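PDB 2FP3: caspase Nc subunit 1, which is the protease part of the Drosophila initiator caspase Dronc, a cysteine endopeptidase in the caspase cascade that carries out apoptosis. Local coordinates for residues A[298-301]-A[302-305]; A[170-174]-A[175-179]; A[273-276]-A[277-281]; A[156-159]-A[160-164]; A[91-95]-A[96-100]. The protein carries 2 engineered substitutions. All coordinates share one frame; numbering follows the deposited sequence.

Interaction 1: residues A[298-301]-A[302-305]; sequences YDNL and GFNK
Asn300 holds its CG trans to the backbone N (chi1 -170°), and a twist about chi2 sets both ends of its amide against the backbone of Phe303. OD1 accepts the N-H of Phe303, with Asn300 OD1 to Phe303 N at 2.7 Å; the bond is short but bent, 133° at the hydrogen. The other end gives a hydrogen back: Asn300 ND2 lies 3.1 Å from Phe303 O, which sits close to the plane of the amide. Phe303 is the centre of an inverse gamma turn, consistent with one amide reaching both its N-H and its C=O; it comes just after Gly302, whose positive phi swings the chain out of strand 297-301. The buried phenyl ring leads away from the amide, their planes 74° apart, and meets Tyr53 and Leu234. A water donates to Asn300 OD1, 2.9 Å away, and, at a doubtfully short distance, to Asn304 OD1. ND2 has a further, weak bond to Glu273. With an acceptor and a donor both answered by one residue, the amide cannot flip without losing both bonds, and its rotation is fixed where the strand ends.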
loop_
_atom_site.group_PDB
_atom_site.type_symbol
_atom_site.label_atom_id
_atom_site.label_comp_id
_atom_site.label_asym_id
_atom_site.label_seq_id
_atom_site.Cartn_x
_atom_site.Cartn_y
_atom_site.Cartn_z
ATOM N N TYR A 298 -6.335 9.829 -0.255
ATOM C CA TYR A 298 -5.458 9.372 0.820
ATOM C C TYR A 298 -5.438 10.365 1.969
ATOM O O TYR A 298 -5.699 11.550 1.769
ATOM C CB TYR A 298 -4.022 9.163 0.315
ATOM C CG TYR A 298 -3.314 10.435 -0.125
ATOM C CD1 TYR A 298 -3.414 10.903 -1.440
ATOM C CD2 TYR A 298 -2.507 11.148 0.766
ATOM C CE1 TYR A 298 -2.714 12.037 -1.859
ATOM C CE2 TYR A 298 -1.815 12.285 0.359
ATOM C CZ TYR A 298 -1.916 12.723 -0.952
ATOM O OH TYR A 298 -1.198 13.830 -1.351
ATOM N N ASP A 299 -5.128 9.879 3.170
ATOM C CA ASP A 299 -5.044 10.748 4.339
ATOM C C ASP A 299 -3.595 10.918 4.759
ATOM O O ASP A 299 -2.850 9.937 4.886
ATOM C CB ASP A 299 -5.801 10.178 5.538
ATOM C CG ASP A 299 -7.198 9.745 5.203
ATOM O OD1 ASP A 299 -7.865 10.413 4.382
ATOM O OD2 ASP A 299 -7.630 8.733 5.781
ATOM N N ASN A 300 -3.203 12.167 4.982
ATOM C CA ASN A 300 -1.851 12.474 5.412
ATOM C C ASN A 300 -1.898 12.627 6.933
ATOM O O ASN A 300 -2.428 13.616 7.444
ATOM C CB ASN A 300 -1.374 13.777 4.768
ATOM C CG ASN A 300 0.098 14.015 4.980
ATOM O OD1 ASN A 300 0.604 13.820 6.080
ATOM N ND2 ASN A 300 0.800 14.442 3.929
ATOM N N LEU A 301 -1.371 11.635 7.651
ATOM C CA LEU A 301 -1.359 11.677 9.108
ATOM C C LEU A 301 0.044 12.037 9.572
ATOM O O LEU A 301 0.862 11.170 9.885
ATOM C CB LEU A 301 -1.763 10.321 9.685
ATOM C CG LEU A 301 -3.036 9.673 9.132
ATOM C CD1 LEU A 301 -3.296 8.349 9.851
ATOM C CD2 LEU A 301 -4.210 10.610 9.325
ATOM N N GLY A 302 0.326 13.330 9.617
ATOM C CA GLY A 302 1.643 13.757 10.023
ATOM C C GLY A 302 2.733 13.216 9.104
ATOM O O GLY A 302 3.869 13.077 9.536
ATOM N N PHE A 303 2.401 12.881 7.860
ATOM C CA PHE A 303 3.400 12.394 6.896
ATOM C C PHE A 303 3.968 13.711 6.347
ATOM O O PHE A 303 3.625 14.147 5.251
ATOM C CB PHE A 303 2.702 11.590 5.794
ATOM C CG PHE A 303 3.642 10.879 4.836
ATOM C CD1 PHE A 303 4.077 11.500 3.663
ATOM C CD2 PHE A 303 4.035 9.557 5.075
ATOM C CE1 PHE A 303 4.875 10.810 2.738
ATOM C CE2 PHE A 303 4.832 8.860 4.157
ATOM C CZ PHE A 303 5.251 9.485 2.990
ATOM N N ASN A 304 4.858 14.329 7.113
ATOM C CA ASN A 304 5.363 15.639 6.750
ATOM C C ASN A 304 6.653 15.827 5.963
ATOM O O ASN A 304 7.113 16.953 5.797
ATOM C CB ASN A 304 5.375 16.493 8.020
ATOM C CG ASN A 304 4.005 16.522 8.701
ATOM O OD1 ASN A 304 2.968 16.558 8.028
ATOM N ND2 ASN A 304 3.993 16.511 10.024
ATOM N N LYS A 305 7.216 14.746 5.444
ATOM C CA LYS A 305 8.433 14.838 4.648
ATOM C C LYS A 305 8.164 14.197 3.290
ATOM O O LYS A 305 7.221 13.425 3.146
ATOM C CB LYS A 305 9.589 14.094 5.327
ATOM C CG LYS A 305 10.028 14.665 6.665
ATOM C CD LYS A 305 11.101 13.779 7.272
ATOM C CE LYS A 305 11.582 14.290 8.613
ATOM N NZ LYS A 305 12.702 13.434 9.101
HETATM O O HOH W 1 0.540 16.313 7.651
#

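Interaction 2: residues A[170-174]-A[175-179]; sequences PYLVN and KPKVL
Leu172 and Lys175 close a type II beta turn, with Lys175 N donating to Leu172 O at 2.9 Å and Asn174 taking the positive phi at the third position. The same carbonyl has a second donor: Lys177 NZ reaches Leu172 O at 3.0 Å from the opposite face of the carbonyl plane, so the oxygen is held from above and below. Lys177 gets there by folding back, with bends at chi3 (-74°) and chi4 (-66°), and on the way its CD lies 3.5 Å from Leu172 CB. Lys175 does the reverse. Its chain runs out straight, crossing Leu172 at about a right angle and passing Tyr171 O, to which NZ makes a weak bond; the ammonium is gripped mainly by the carbonyls of Thr127 and Gln125. Further out, Leu172 packs on Val124 of helix 122-126, Phe130 of strand 130-139 and Phe164. Strand 177-181 of the caspase sheet starts here, running parallel to both 130-139 and 233-237. Both ammonium groups thus bond backbone oxygens as the chain enters the sheet, and Lys177 NZ has one more acceptor beyond the turn, the carbonyl O of Ala231.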
loop_
_atom_site.group_PDB
_atom_site.type_symbol
_atom_site.label_atom_id
_atom_site.label_comp_id
_atom_site.label_asym_id
_atom_site.label_seq_id
_atom_site.Cartn_x
_atom_site.Cartn_y
_atom_site.Cartn_z
ATOM N N PRO A 170 7.269 -0.001 17.506
ATOM C CA PRO A 170 8.495 0.699 17.893
ATOM C C PRO A 170 9.419 0.874 16.695
ATOM O O PRO A 170 10.028 1.931 16.514
ATOM C CB PRO A 170 9.108 -0.228 18.937
ATOM C CG PRO A 170 7.940 -0.986 19.483
ATOM C CD PRO A 170 7.100 -1.246 18.281
ATOM N N TYR A 171 9.512 -0.175 15.884
ATOM C CA TYR A 171 10.390 -0.176 14.710
ATOM C C TYR A 171 10.009 0.780 13.583
ATOM O O TYR A 171 10.808 0.989 12.672
ATOM C CB TYR A 171 10.501 -1.598 14.137
ATOM C CG TYR A 171 11.080 -2.625 15.097
ATOM C CD1 TYR A 171 11.037 -3.986 14.802
ATOM C CD2 TYR A 171 11.686 -2.234 16.290
ATOM C CE1 TYR A 171 11.583 -4.932 15.671
ATOM C CE2 TYR A 171 12.238 -3.168 17.161
ATOM C CZ TYR A 171 12.189 -4.511 16.848
ATOM O OH TYR A 171 12.770 -5.420 17.701
ATOM N N LEU A 172 8.807 1.359 13.632
ATOM C CA LEU A 172 8.382 2.270 12.572
ATOM C C LEU A 172 8.255 3.735 12.988
ATOM O O LEU A 172 7.855 4.588 12.189
ATOM C CB LEU A 172 7.070 1.777 11.953
ATOM C CG LEU A 172 7.187 0.444 11.199
ATOM C CD1 LEU A 172 5.820 0.012 10.716
ATOM C CD2 LEU A 172 8.129 0.592 10.027
ATOM N N VAL A 173 8.611 4.026 14.237
ATOM C CA VAL A 173 8.565 5.390 14.746
ATOM C C VAL A 173 9.468 6.265 13.866
ATOM O O VAL A 173 10.632 5.933 13.631
ATOM C CB VAL A 173 9.041 5.430 16.208
ATOM C CG1 VAL A 173 9.133 6.861 16.696
ATOM C CG2 VAL A 173 8.077 4.622 17.085
ATOM N N ASN A 174 8.914 7.366 13.361
ATOM C CA ASN A 174 9.648 8.285 12.493
ATOM C C ASN A 174 10.060 7.681 11.161
ATOM O O ASN A 174 10.993 8.156 10.517
ATOM C CB ASN A 174 10.886 8.827 13.196
ATOM C CG ASN A 174 10.537 9.714 14.367
ATOM O OD1 ASN A 174 10.905 9.426 15.506
ATOM N ND2 ASN A 174 9.814 10.795 14.098
ATOM N N LYS A 175 9.382 6.614 10.757
ATOM C CA LYS A 175 9.673 5.990 9.473
ATOM C C LYS A 175 8.446 6.138 8.585
ATOM O O LYS A 175 7.318 6.166 9.061
ATOM C CB LYS A 175 9.994 4.500 9.637
ATOM C CG LYS A 175 11.368 4.199 10.195
ATOM C CD LYS A 175 11.626 2.698 10.196
ATOM C CE LYS A 175 12.934 2.340 10.883
ATOM N NZ LYS A 175 13.163 0.877 10.830
ATOM N N PRO A 176 8.653 6.231 7.277
ATOM C CA PRO A 176 7.539 6.372 6.330
ATOM C C PRO A 176 6.654 5.123 6.331
ATOM O O PRO A 176 7.147 4.016 6.090
ATOM C CB PRO A 176 8.234 6.539 4.980
ATOM C CG PRO A 176 9.668 6.875 5.314
ATOM C CD PRO A 176 9.955 6.181 6.595
ATOM N N LYS A 177 5.360 5.297 6.597
ATOM C CA LYS A 177 4.417 4.169 6.592
ATOM C C LYS A 177 3.278 4.420 5.593
ATOM O O LYS A 177 2.539 5.408 5.706
ATOM C CB LYS A 177 3.845 3.934 7.995
ATOM C CG LYS A 177 4.900 3.567 9.040
ATOM C CD LYS A 177 4.282 3.341 10.410
ATOM C CE LYS A 177 3.879 4.645 11.049
ATOM N NZ LYS A 177 5.088 5.448 11.345
ATOM N N VAL A 178 3.142 3.527 4.618
ATOM C CA VAL A 178 2.114 3.658 3.593
ATOM C C VAL A 178 1.160 2.485 3.690
ATOM O O VAL A 178 1.525 1.362 3.357
ATOM C CB VAL A 178 2.745 3.680 2.168
ATOM C CG1 VAL A 178 1.675 3.988 1.109
ATOM C CG2 VAL A 178 3.863 4.726 2.106
ATOM N N LEU A 179 -0.058 2.750 4.157
ATOM C CA LEU A 179 -1.073 1.712 4.313
ATOM C C LEU A 179 -2.077 1.862 3.173
ATOM O O LEU A 179 -2.756 2.879 3.073
ATOM C CB LEU A 179 -1.763 1.867 5.669
ATOM C CG LEU A 179 -0.832 2.042 6.879
ATOM C CD1 LEU A 179 -1.655 2.278 8.140
ATOM C CD2 LEU A 179 0.054 0.818 7.049
HETATM O O HOH W 2 6.550 7.646 12.983
#

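Interaction 3: residues A[273-276]-A[277-281]; sequences EDIL and KKTSE
Thr279 packs back on Ile275 one helical turn earlier, on the buried side of helix 272-284. Its chi1 of -58° points OG1 at the preceding turn, where it donates to Ile275 O at 2.7 Å from above the carbonyl plane; Thr279 N donates to that same Ile275 O, also at 2.7 Å, from nearer the plane. The methyl Ile275 CG2 lies 4.0 Å from Thr279 OG1, and this face rests on Phe259, Val262 and Met263 of helix 251-266. The other side is looser. Lys277 bends at chi4 so that NZ comes within 3.0 Å of Glu273 O, only a weak bond, while Asp274 OD1 stays 4.2 Å from Lys277 NZ, too far for a salt bridge. Lys278 NZ and Glu281 OE1 do pair, at a long 3.3 Å. The buried hydroxyl finds its acceptor within its own helix, whereas the charges near Lys277 probably attract one another only at longer range, with Tyr298 OH bonding both Glu273 and Lys277.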
loop_
_atom_site.group_PDB
_atom_site.type_symbol
_atom_site.label_atom_id
_atom_site.label_comp_id
_atom_site.label_asym_id
_atom_site.label_seq_id
_atom_site.Cartn_x
_atom_site.Cartn_y
_atom_site.Cartn_z
ATOM N N GLU A 273 3.528 11.370 -2.643
ATOM C CA GLU A 273 2.298 12.143 -2.690
ATOM C C GLU A 273 1.965 12.677 -4.075
ATOM O O GLU A 273 0.783 12.783 -4.429
ATOM C CB GLU A 273 2.316 13.267 -1.660
ATOM C CG GLU A 273 2.074 12.746 -0.262
ATOM C CD GLU A 273 1.787 13.839 0.739
ATOM O OE1 GLU A 273 0.679 14.410 0.701
ATOM O OE2 GLU A 273 2.669 14.124 1.568
ATOM N N ASP A 274 2.992 12.996 -4.862
ATOM C CA ASP A 274 2.761 13.473 -6.225
ATOM C C ASP A 274 2.247 12.294 -7.045
ATOM O O ASP A 274 1.315 12.418 -7.843
ATOM C CB ASP A 274 4.061 13.996 -6.840
ATOM C CG ASP A 274 4.233 15.487 -6.663
ATOM O OD1 ASP A 274 3.634 16.060 -5.731
ATOM O OD2 ASP A 274 4.980 16.089 -7.456
ATOM N N ILE A 275 2.863 11.141 -6.830
ATOM C CA ILE A 275 2.482 9.933 -7.531
ATOM C C ILE A 275 1.038 9.542 -7.219
ATOM O O ILE A 275 0.306 9.134 -8.113
ATOM C CB ILE A 275 3.458 8.789 -7.174
ATOM C CG1 ILE A 275 4.779 9.015 -7.927
ATOM C CG2 ILE A 275 2.845 7.435 -7.514
ATOM C CD1 ILE A 275 5.908 8.070 -7.532
ATOM N N LEU A 276 0.632 9.679 -5.955
ATOM C CA LEU A 276 -0.736 9.347 -5.546
ATOM C C LEU A 276 -1.727 10.298 -6.206
ATOM O O LEU A 276 -2.803 9.879 -6.603
ATOM C CB LEU A 276 -0.895 9.407 -4.016
ATOM C CG LEU A 276 -0.189 8.318 -3.203
ATOM C CD1 LEU A 276 -0.375 8.562 -1.724
ATOM C CD2 LEU A 276 -0.734 6.954 -3.575
ATOM N N LYS A 277 -1.382 11.577 -6.314
ATOM C CA LYS A 277 -2.278 12.520 -6.975
ATOM C C LYS A 277 -2.360 12.133 -8.451
ATOM O O LYS A 277 -3.441 12.151 -9.033
ATOM C CB LYS A 277 -1.778 13.956 -6.856
ATOM C CG LYS A 277 -1.906 14.574 -5.470
ATOM C CD LYS A 277 -1.236 15.942 -5.479
ATOM C CE LYS A 277 -0.843 16.413 -4.099
ATOM N NZ LYS A 277 0.149 15.554 -3.446
ATOM N N LYS A 278 -1.221 11.769 -9.042
ATOM C CA LYS A 278 -1.182 11.349 -10.446
ATOM C C LYS A 278 -2.025 10.095 -10.607
ATOM O O LYS A 278 -2.772 9.956 -11.566
ATOM C CB LYS A 278 0.248 11.033 -10.893
ATOM C CG LYS A 278 0.709 11.773 -12.147
ATOM C CD LYS A 278 -0.139 11.449 -13.368
ATOM C CE LYS A 278 0.260 12.328 -14.550
ATOM N NZ LYS A 278 -0.703 12.241 -15.681
ATOM N N THR A 279 -1.899 9.173 -9.663
ATOM C CA THR A 279 -2.675 7.949 -9.721
ATOM C C THR A 279 -4.165 8.287 -9.673
ATOM O O THR A 279 -4.943 7.819 -10.507
ATOM C CB THR A 279 -2.313 7.022 -8.546
ATOM O OG1 THR A 279 -0.915 6.740 -8.589
ATOM C CG2 THR A 279 -3.082 5.715 -8.623
ATOM N N SER A 280 -4.550 9.117 -8.704
ATOM C CA SER A 280 -5.946 9.518 -8.531
ATOM C C SER A 280 -6.505 10.281 -9.721
ATOM O O SER A 280 -7.683 10.182 -10.028
ATOM C CB SER A 280 -6.098 10.378 -7.283
ATOM O OG SER A 280 -7.364 11.016 -7.249
ATOM N N GLU A 281 -5.662 11.058 -10.379
ATOM C CA GLU A 281 -6.095 11.827 -11.526
ATOM C C GLU A 281 -6.282 10.876 -12.698
ATOM O O GLU A 281 -7.254 10.969 -13.451
ATOM C CB GLU A 281 -5.038 12.861 -11.886
ATOM C CG GLU A 281 -5.415 13.722 -13.067
ATOM C CD GLU A 281 -4.216 14.103 -13.891
ATOM O OE1 GLU A 281 -3.633 13.206 -14.545
ATOM O OE2 GLU A 281 -3.850 15.294 -13.876
#

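Interaction 4: residues A[156-159]-A[160-164]; sequences DMQK and IKDHF
Met157 and Lys161 meet along one side of helix 157-162, a short helix entered directly from strand 154-156, in a contact of i to i+4 type that is part apolar and part polar. Met157 CE lies 3.7 Å from Lys161 CE: the thioether, bent at chi3 (87°), brings its methyl against the aliphatic end of a lysine extended beyond CG, the two chains crossing at a slant. Lys161 NZ then goes on to bond Tyr237 OH, so the straight chain links the helix to strand 233-237. In the caspase fold the helices pack on the faces of a central sheet, and Met157 is buried here, touching Phe181 and Tyr237. Its side chain is about 5 Å from that of Ala184, an engineered residue at the inferred active-site position. At the exposed side, Gln158 is bent at chi2, and its OE1 stands 3.0 Å from Asp162 OD1, two acceptors with no hydrogen between them as modelled; amide and carboxylate planes are turned 73° apart. Lys161 N donates to Met157 O at 2.9 Å, nearly along the C=O axis, and Asp162 N to Gln158 O at 2.8 Å is just as straight. The next bond, His163 N to Lys159 O, is weak at 3.2 Å, but His163 N also bonds Ile160 O at 3.1 Å.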
loop_
_atom_site.group_PDB
_atom_site.type_symbol
_atom_site.label_atom_id
_atom_site.label_comp_id
_atom_site.label_asym_id
_atom_site.label_seq_id
_atom_site.Cartn_x
_atom_site.Cartn_y
_atom_site.Cartn_z
ATOM N N ASP A 156 -12.919 -3.505 12.224
ATOM C CA ASP A 156 -12.920 -2.060 12.032
ATOM C C ASP A 156 -11.564 -1.702 11.445
ATOM O O ASP A 156 -10.530 -2.034 12.022
ATOM C CB ASP A 156 -13.081 -1.317 13.363
ATOM C CG ASP A 156 -14.529 -1.142 13.773
ATOM O OD1 ASP A 156 -14.777 -0.451 14.784
ATOM O OD2 ASP A 156 -15.420 -1.688 13.093
ATOM N N MET A 157 -11.555 -1.029 10.304
ATOM C CA MET A 157 -10.286 -0.654 9.709
ATOM C C MET A 157 -9.488 0.152 10.726
ATOM O O MET A 157 -8.259 0.198 10.684
ATOM C CB MET A 157 -10.501 0.158 8.439
ATOM C CG MET A 157 -9.229 0.316 7.647
ATOM S SD MET A 157 -9.557 0.579 5.926
ATOM C CE MET A 157 -9.759 2.372 5.906
ATOM N N GLN A 158 -10.198 0.788 11.644
ATOM C CA GLN A 158 -9.552 1.558 12.690
ATOM C C GLN A 158 -8.604 0.618 13.434
ATOM O O GLN A 158 -7.476 0.980 13.743
ATOM C CB GLN A 158 -10.599 2.109 13.662
ATOM C CG GLN A 158 -10.713 3.620 13.686
ATOM C CD GLN A 158 -9.447 4.295 14.171
ATOM O OE1 GLN A 158 -8.451 4.360 13.454
ATOM N NE2 GLN A 158 -9.478 4.799 15.402
ATOM N N LYS A 159 -9.078 -0.589 13.722
ATOM C CA LYS A 159 -8.275 -1.583 14.423
ATOM C C LYS A 159 -6.950 -1.715 13.685
ATOM O O LYS A 159 -5.881 -1.527 14.263
ATOM C CB LYS A 159 -8.994 -2.938 14.440
ATOM C CG LYS A 159 -8.292 -4.041 15.237
ATOM C CD LYS A 159 -8.629 -3.998 16.730
ATOM C CE LYS A 159 -8.106 -2.741 17.420
ATOM N NZ LYS A 159 -8.434 -2.717 18.876
ATOM N N ILE A 160 -7.040 -2.027 12.397
ATOM C CA ILE A 160 -5.870 -2.179 11.558
ATOM C C ILE A 160 -4.930 -0.969 11.642
ATOM O O ILE A 160 -3.737 -1.128 11.880
ATOM C CB ILE A 160 -6.287 -2.407 10.097
ATOM C CG1 ILE A 160 -7.215 -3.615 10.022
ATOM C CG2 ILE A 160 -5.061 -2.636 9.228
ATOM C CD1 ILE A 160 -7.690 -3.948 8.618
ATOM N N LYS A 161 -5.454 0.237 11.453
ATOM C CA LYS A 161 -4.608 1.428 11.522
ATOM C C LYS A 161 -3.907 1.532 12.871
ATOM O O LYS A 161 -2.699 1.767 12.937
ATOM C CB LYS A 161 -5.432 2.702 11.306
ATOM C CG LYS A 161 -6.108 2.797 9.959
ATOM C CD LYS A 161 -6.962 4.045 9.854
ATOM C CE LYS A 161 -7.752 4.034 8.557
ATOM N NZ LYS A 161 -8.496 5.303 8.332
ATOM N N ASP A 162 -4.679 1.358 13.939
ATOM C CA ASP A 162 -4.174 1.454 15.302
ATOM C C ASP A 162 -2.971 0.573 15.566
ATOM O O ASP A 162 -2.157 0.863 16.442
ATOM C CB ASP A 162 -5.293 1.126 16.287
ATOM C CG ASP A 162 -6.298 2.258 16.421
ATOM O OD1 ASP A 162 -6.670 2.858 15.389
ATOM O OD2 ASP A 162 -6.722 2.545 17.560
ATOM N N HIS A 163 -2.845 -0.505 14.807
ATOM C CA HIS A 163 -1.712 -1.383 14.998
ATOM C C HIS A 163 -0.401 -0.628 14.793
ATOM O O HIS A 163 0.634 -1.011 15.330
ATOM C CB HIS A 163 -1.775 -2.559 14.031
ATOM C CG HIS A 163 -0.607 -3.485 14.153
ATOM N ND1 HIS A 163 0.520 -3.368 13.371
ATOM C CD2 HIS A 163 -0.357 -4.489 15.028
ATOM C CE1 HIS A 163 1.417 -4.258 13.759
ATOM N NE2 HIS A 163 0.910 -4.950 14.763
ATOM N N PHE A 164 -0.455 0.462 14.034
ATOM C CA PHE A 164 0.743 1.233 13.742
ATOM C C PHE A 164 1.051 2.375 14.689
ATOM O O PHE A 164 1.868 3.234 14.374
ATOM C CB PHE A 164 0.689 1.727 12.297
ATOM C CG PHE A 164 0.673 0.610 11.293
ATOM C CD1 PHE A 164 1.862 0.103 10.778
ATOM C CD2 PHE A 164 -0.535 0.016 10.912
ATOM C CE1 PHE A 164 1.854 -0.985 9.894
ATOM C CE2 PHE A 164 -0.557 -1.071 10.027
ATOM C CZ PHE A 164 0.639 -1.572 9.519
#

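Interaction 5: residues A[91-95]-A[96-100]; sequences HLFQE and LNFTI
Phe93 turns the edge of its ring toward the face of Phe98, a T-shaped stack with centroids 5.2 Å apart and planes at 60°, where helix 82-95 passes through a Schellman motif into strand 98-103 of a beta-alpha-beta unit. Phe93 CD2 is the atom over the Phe98 face, 3.7 Å from Phe98 CD1. Leu96 comes in obliquely, its CD1 3.8 Å from Phe93 CE2, and Ile100 CD1 lies 3.9 Å from Phe93 CB. Both rings and Ile100 rest on Leu64 of the parallel strand 62-68. Toward the edge, Gln94 lays CG 3.7 Å from Ile100 CD1, its extended chain carrying NE2 on to Gly29 O. Asn97, at positive phi (64°), reverses the chain, and Asn97 N bonds Gln94 O from well above the carbonyl plane. The second bond of the motif is much straighter: Phe98 N reaches Phe93 O at 2.9 Å with 171° at the hydrogen.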
loop_
_atom_site.group_PDB
_atom_site.type_symbol
_atom_site.label_atom_id
_atom_site.label_comp_id
_atom_site.label_asym_id
_atom_site.label_seq_id
_atom_site.Cartn_x
_atom_site.Cartn_y
_atom_site.Cartn_z
ATOM N N HIS A 91 6.215 -7.311 -8.692
ATOM C CA HIS A 91 7.176 -6.848 -9.681
ATOM C C HIS A 91 7.687 -5.440 -9.347
ATOM O O HIS A 91 8.894 -5.207 -9.265
ATOM C CB HIS A 91 6.545 -6.834 -11.074
ATOM C CG HIS A 91 7.347 -6.067 -12.077
ATOM N ND1 HIS A 91 8.590 -6.479 -12.503
ATOM C CD2 HIS A 91 7.115 -4.879 -12.679
ATOM C CE1 HIS A 91 9.093 -5.573 -13.323
ATOM N NE2 HIS A 91 8.218 -4.592 -13.446
ATOM N N LEU A 92 6.761 -4.506 -9.162
ATOM C CA LEU A 92 7.111 -3.124 -8.849
ATOM C C LEU A 92 8.004 -2.966 -7.624
ATOM O O LEU A 92 8.980 -2.195 -7.649
ATOM C CB LEU A 92 5.847 -2.291 -8.628
ATOM C CG LEU A 92 6.075 -0.901 -8.026
ATOM C CD1 LEU A 92 6.852 -0.053 -9.007
ATOM C CD2 LEU A 92 4.730 -0.250 -7.699
ATOM N N PHE A 93 7.678 -3.677 -6.545
ATOM C CA PHE A 93 8.479 -3.540 -5.344
ATOM C C PHE A 93 9.804 -4.282 -5.380
ATOM O O PHE A 93 10.718 -3.956 -4.614
ATOM C CB PHE A 93 7.644 -3.869 -4.098
ATOM C CG PHE A 93 6.664 -2.779 -3.753
ATOM C CD1 PHE A 93 5.368 -2.800 -4.257
ATOM C CD2 PHE A 93 7.082 -1.655 -3.044
ATOM C CE1 PHE A 93 4.508 -1.719 -4.074
ATOM C CE2 PHE A 93 6.228 -0.564 -2.855
ATOM C CZ PHE A 93 4.936 -0.599 -3.378
ATOM N N GLN A 94 9.927 -5.261 -6.274
ATOM C CA GLN A 94 11.208 -5.954 -6.417
ATOM C C GLN A 94 12.174 -4.959 -7.052
ATOM O O GLN A 94 13.345 -4.909 -6.700
ATOM C CB GLN A 94 11.089 -7.175 -7.316
ATOM C CG GLN A 94 10.484 -8.380 -6.632
ATOM C CD GLN A 94 10.624 -9.636 -7.458
ATOM O OE1 GLN A 94 10.303 -9.651 -8.653
ATOM N NE2 GLN A 94 11.101 -10.707 -6.829
ATOM N N GLU A 95 11.662 -4.156 -7.980
ATOM C CA GLU A 95 12.467 -3.156 -8.655
ATOM C C GLU A 95 12.760 -1.991 -7.713
ATOM O O GLU A 95 13.697 -1.216 -7.942
ATOM C CB GLU A 95 11.744 -2.668 -9.909
ATOM C CG GLU A 95 11.345 -3.800 -10.841
ATOM C CD GLU A 95 12.542 -4.510 -11.460
ATOM O OE1 GLU A 95 12.406 -5.699 -11.818
ATOM O OE2 GLU A 95 13.610 -3.882 -11.601
ATOM N N LEU A 96 11.958 -1.842 -6.661
ATOM C CA LEU A 96 12.227 -0.776 -5.699
ATOM C C LEU A 96 13.144 -1.361 -4.627
ATOM O O LEU A 96 13.507 -0.699 -3.663
ATOM C CB LEU A 96 10.932 -0.254 -5.063
ATOM C CG LEU A 96 9.916 0.398 -6.004
ATOM C CD1 LEU A 96 8.793 1.015 -5.190
ATOM C CD2 LEU A 96 10.588 1.456 -6.844
ATOM N N ASN A 97 13.509 -2.623 -4.817
ATOM C CA ASN A 97 14.389 -3.326 -3.906
ATOM C C ASN A 97 13.830 -3.514 -2.499
ATOM O O ASN A 97 14.568 -3.409 -1.526
ATOM C CB ASN A 97 15.727 -2.604 -3.826
ATOM C CG ASN A 97 16.353 -2.399 -5.187
ATOM O OD1 ASN A 97 16.303 -1.299 -5.750
ATOM N ND2 ASN A 97 16.937 -3.461 -5.733
ATOM N N PHE A 98 12.530 -3.782 -2.396
ATOM C CA PHE A 98 11.887 -4.009 -1.106
ATOM C C PHE A 98 11.932 -5.487 -0.764
ATOM O O PHE A 98 12.040 -6.335 -1.648
ATOM C CB PHE A 98 10.399 -3.616 -1.136
ATOM C CG PHE A 98 10.126 -2.193 -0.754
ATOM C CD1 PHE A 98 9.070 -1.893 0.093
ATOM C CD2 PHE A 98 10.909 -1.157 -1.248
ATOM C CE1 PHE A 98 8.785 -0.574 0.449
ATOM C CE2 PHE A 98 10.635 0.176 -0.900
ATOM C CZ PHE A 98 9.566 0.466 -0.046
ATOM N N THR A 99 11.851 -5.781 0.527
ATOM C CA THR A 99 11.785 -7.149 0.992
ATOM C C THR A 99 10.263 -7.348 1.021
ATOM O O THR A 99 9.544 -6.567 1.645
ATOM C CB THR A 99 12.400 -7.274 2.386
ATOM O OG1 THR A 99 13.824 -7.309 2.250
ATOM C CG2 THR A 99 11.905 -8.524 3.103
ATOM N N ILE A 100 9.781 -8.374 0.329
ATOM C CA ILE A 100 8.348 -8.621 0.210
ATOM C C ILE A 100 7.754 -9.839 0.925
ATOM O O ILE A 100 8.254 -10.954 0.798
ATOM C CB ILE A 100 7.987 -8.727 -1.280
ATOM C CG1 ILE A 100 8.627 -7.559 -2.036
ATOM C CG2 ILE A 100 6.463 -8.739 -1.456
ATOM C CD1 ILE A 100 8.495 -7.647 -3.541
#

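In the fold
Interaction 5 is the buried one and the most apolar, joining helix and strand; it and interaction 4 lie on opposite sides of the chain's centre. Interaction 1 lies at the surface and relies on an amide and a water. The other three are partly buried: interactions 2 and 3 bring lysine chains to backbone oxygens, while interaction 4 packs a methionine on a lysine. Interactions 1, 2 and 5 all reach the one sheet. Neighbours touch: Tyr298 of interaction 1 bonds through OH to Glu273 and Lys277 of interaction 3, Phe303 packs on Pro176 of interaction 2, and Phe164 of interaction 4 packs on Leu179 and Leu172. Of the five, interaction 4 alone comes near the inferred active site.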